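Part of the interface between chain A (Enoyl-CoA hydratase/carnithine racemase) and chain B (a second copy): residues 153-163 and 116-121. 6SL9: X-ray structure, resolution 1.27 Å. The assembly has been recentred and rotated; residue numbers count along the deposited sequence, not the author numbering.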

# COMPACT_ATOMS: atom_id res chain seq x y z
N LEU A 153 -4.73 1.61 -3.22
CA LEU A 153 -5.43 2.83 -3.64
C LEU A 153 -6.41 2.55 -4.78
O LEU A 153 -7.49 3.16 -4.82
N ALA A 154 -6.07 1.67 -5.71
CA ALA A 154 -6.94 1.48 -6.89
C ALA A 154 -8.30 0.94 -6.47
O ALA A 154 -9.35 1.47 -6.87
N LYS A 155 -8.30 -0.06 -5.62
CA LYS A 155 -9.60 -0.59 -5.14
C LYS A 155 -10.28 0.38 -4.18
O LYS A 155 -11.50 0.47 -4.18
N ALA A 156 -9.51 1.09 -3.37
CA ALA A 156 -10.13 2.07 -2.46
C ALA A 156 -10.87 3.12 -3.29
O ALA A 156 -12.00 3.53 -2.92
N GLN A 157 -10.31 3.59 -4.41
CA GLN A 157 -11.01 4.60 -5.27
C GLN A 157 -12.35 4.06 -5.70
O GLN A 157 -13.39 4.78 -5.63
N GLU A 158 -12.35 2.84 -6.24
CA GLU A 158 -13.62 2.30 -6.78
C GLU A 158 -14.62 2.12 -5.63
O GLU A 158 -15.80 2.44 -5.76
N LEU A 159 -14.16 1.51 -4.53
CA LEU A 159 -15.08 1.16 -3.44
C LEU A 159 -15.68 2.42 -2.86
O LEU A 159 -16.83 2.38 -2.45
N LEU A 160 -14.89 3.47 -2.70
CA LEU A 160 -15.40 4.69 -2.07
C LEU A 160 -16.25 5.53 -3.02
O LEU A 160 -17.31 6.06 -2.59
N LEU A 161 -15.82 5.69 -4.25
CA LEU A 161 -16.51 6.61 -5.18
C LEU A 161 -17.77 5.97 -5.73
O LEU A 161 -18.77 6.71 -5.89
N LEU A 162 -17.78 4.66 -5.95
CA LEU A 162 -18.96 4.02 -6.53
C LEU A 162 -19.80 3.27 -5.49
O LEU A 162 -20.90 2.87 -5.82
N SER A 163 -19.27 2.99 -4.30
CA SER A 163 -19.99 2.28 -3.22
C SER A 163 -20.70 1.02 -3.71
O SER A 163 -21.86 0.83 -3.39
N TRP B 116 -3.61 9.20 -13.07
CA TRP B 116 -4.29 10.23 -12.27
C TRP B 116 -5.81 10.15 -12.38
O TRP B 116 -6.47 10.80 -11.60
N GLY B 117 -6.36 9.36 -13.32
CA GLY B 117 -7.81 9.20 -13.30
C GLY B 117 -8.28 8.64 -11.98
O GLY B 117 -7.62 7.78 -11.42
N ASP B 118 -9.44 9.06 -11.49
CA ASP B 118 -10.09 8.44 -10.32
C ASP B 118 -10.62 7.06 -10.65
O ASP B 118 -10.50 6.13 -9.84
N LEU B 119 -11.22 6.94 -11.83
CA LEU B 119 -11.67 5.67 -12.40
C LEU B 119 -11.07 5.56 -13.79
O LEU B 119 -11.10 6.54 -14.55
N ARG B 120 -10.50 4.40 -14.08
CA ARG B 120 -9.67 4.23 -15.28
C ARG B 120 -10.13 3.01 -16.05
O ARG B 120 -10.28 1.92 -15.49
N LEU B 121 -10.33 3.18 -17.35
CA LEU B 121 -10.71 2.10 -18.27
C LEU B 121 -9.64 2.00 -19.35
O LEU B 121 -9.02 3.01 -19.72

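The most distinctive feature of this contact is a buried arginine that reaches across the interface to a buried glutamine while also bracing its own chain. The guanidinium of B:Arg120 donates through NH1 to A:Gln157 OE1 at 2.8 Å, with an N-H...O angle of 168°, and the same nitrogen, B:Arg120 NH1, donates to the backbone oxygen B:Gly117 O, also at 2.8 Å. A weak hydrogen bond from B:Arg120 NH2 to A:Gln157 OE1, 3.4 Å long and bent to 133°, makes the glutamine oxygen a shared acceptor for both terminal nitrogens. No acidic side chain of the facing helix takes part, so the charged group is met here by neutral oxygens, one from a side chain and one from the backbone.

The shape of the arginine explains how it gets there. Its CA-to-CB bond points sideways to the helix, but the chain, with chi1 m, chi2 t and chi3 m, carries its end nearer to chain A. The helix presents A:Gln157 toward chain B in an m, t conformation, which brings its amide to the edge of the guanidinium, near the guanidinium plane, consistent with the nearly straight NH1 bond. A:Ala154, one turn earlier, also lies at this edge: its CB sits 3.6 Å from B:Arg120 NH2. NE and NH2 of the arginine find further hydrogen bonds elsewhere in the structure.

The glutamine amide also packs against the loop that precedes the strand. A:Gln157 CD lies 3.5 Å from B:Asp118 O, a contact consistent with the backbone register, in which A:Gln157 CA and B:Asp118 CA are 6.4 Å apart. One turn further along the helix, A:Leu161 likewise points toward chain B; with chi1 m and chi2 t it places CD1 3.8 Å from B:Asp118 CB. The aspartate, chi1 m, thus meets the leucine through its aliphatic carbon, while its OD2 is hydrogen-bonded elsewhere in the structure.

B:Leu119 gives up more surface to the opposing stretch than any other residue, 77 Å² of the 330 Å² buried in total. Its CA-to-CB bond runs sideways, yet its m, t rotamer sends the branched end closer to the helix. B:Leu119 CD2 lies 4.0 Å from A:Glu158 CA and 4.3 Å from A:Leu162 CD1, and B:Leu119 CD1 lies 3.8 Å from A:Leu162 CD1, an apolar contact with a leucine that is itself m, t and points toward chain B.

A:Glu158 contributes little beyond its backbone and CB: its extended t, t side chain instead forms a salt bridge along its own helix, A:Glu158 OE1 to A:Lys155 NZ at 3.5 Å, and the CA-to-CB bond of A:Lys155 points away from chain B. The polar arginine-glutamine pair and the leucine contacts therefore occupy successive portions of one helical face, and B:Asp118, which touches both A:Gln157 and A:Leu161, links the polar pair to the apolar part.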

# COMPACT_ATOMS: atom_id res chain seq x y z
CB LEU A 153 -4.41 3.88 -4.05
CG LEU A 153 -5.00 5.17 -4.57
CD1 LEU A 153 -5.87 5.86 -3.54
CD2 LEU A 153 -3.90 6.10 -5.06
CB ALA A 154 -6.28 0.54 -7.87
CB LYS A 155 -9.42 -1.98 -4.55
CG LYS A 155 -9.21 -3.06 -5.58
CD LYS A 155 -10.49 -3.30 -6.39
CE LYS A 155 -10.46 -4.52 -7.24
NZ LYS A 155 -11.65 -4.54 -8.12
CB ALA A 156 -9.08 2.69 -1.55
CB GLN A 157 -10.16 4.87 -6.53
CG GLN A 157 -8.98 5.74 -6.20
CD GLN A 157 -8.00 5.76 -7.38
OE1 GLN A 157 -7.75 4.74 -8.07
NE2 GLN A 157 -7.38 6.90 -7.48
CB GLU A 158 -13.27 0.97 -7.43
CG GLU A 158 -14.42 0.27 -8.11
CD GLU A 158 -14.02 -0.97 -8.86
OE1 GLU A 158 -12.80 -1.37 -8.87
OE2 GLU A 158 -14.94 -1.55 -9.47
CB LEU A 159 -14.36 0.34 -2.37
CG LEU A 159 -14.29 -1.15 -2.62
CD1 LEU A 159 -14.23 -1.73 -4.01
CD2 LEU A 159 -13.38 -1.77 -1.60
CB LEU A 160 -14.22 5.51 -1.52
CG LEU A 160 -13.54 4.90 -0.32
CD1 LEU A 160 -12.22 5.60 -0.10
CD2 LEU A 160 -14.41 5.00 0.93
CB LEU A 161 -15.56 7.06 -6.29
CG LEU A 161 -14.33 7.86 -5.81
CD1 LEU A 161 -13.39 8.08 -6.99
CD2 LEU A 161 -14.69 9.17 -5.14
CB LEU A 162 -18.51 3.08 -7.65
CG LEU A 162 -17.78 3.77 -8.80
CD1 LEU A 162 -17.40 2.76 -9.87
CD2 LEU A 162 -18.63 4.91 -9.37
CB SER A 163 -20.93 3.22 -2.49
OG SER A 163 -21.47 2.64 -1.32
CB TRP B 116 -3.79 11.64 -12.60
CG TRP B 116 -2.47 11.94 -11.98
CD1 TRP B 116 -1.23 11.97 -12.57
CD2 TRP B 116 -2.26 12.06 -10.57
NE1 TRP B 116 -0.28 12.14 -11.60
CE2 TRP B 116 -0.88 12.19 -10.37
CE3 TRP B 116 -3.12 12.07 -9.47
CZ2 TRP B 116 -0.34 12.30 -9.08
CZ3 TRP B 116 -2.58 12.18 -8.20
CH2 TRP B 116 -1.21 12.29 -8.03
CB ASP B 118 -11.21 9.30 -9.82
CG ASP B 118 -10.77 10.65 -9.38
OD1 ASP B 118 -9.81 10.74 -8.59
OD2 ASP B 118 -11.37 11.65 -9.86
CB LEU B 119 -13.20 5.58 -12.43
CG LEU B 119 -13.82 5.53 -11.02
CD1 LEU B 119 -15.29 5.67 -11.01
CD2 LEU B 119 -13.43 4.27 -10.30
CB ARG B 120 -8.22 4.08 -14.82
CG ARG B 120 -7.70 5.29 -14.06
CD ARG B 120 -6.29 5.15 -13.53
NE ARG B 120 -6.15 4.02 -12.62
CZ ARG B 120 -6.53 4.03 -11.35
NH1 ARG B 120 -6.97 5.15 -10.78
NH2 ARG B 120 -6.38 2.93 -10.62
CB LEU B 121 -12.05 2.40 -18.96
CG LEU B 121 -13.28 2.51 -18.11
CD1 LEU B 121 -13.37 3.88 -17.49
CD2 LEU B 121 -14.53 2.28 -18.92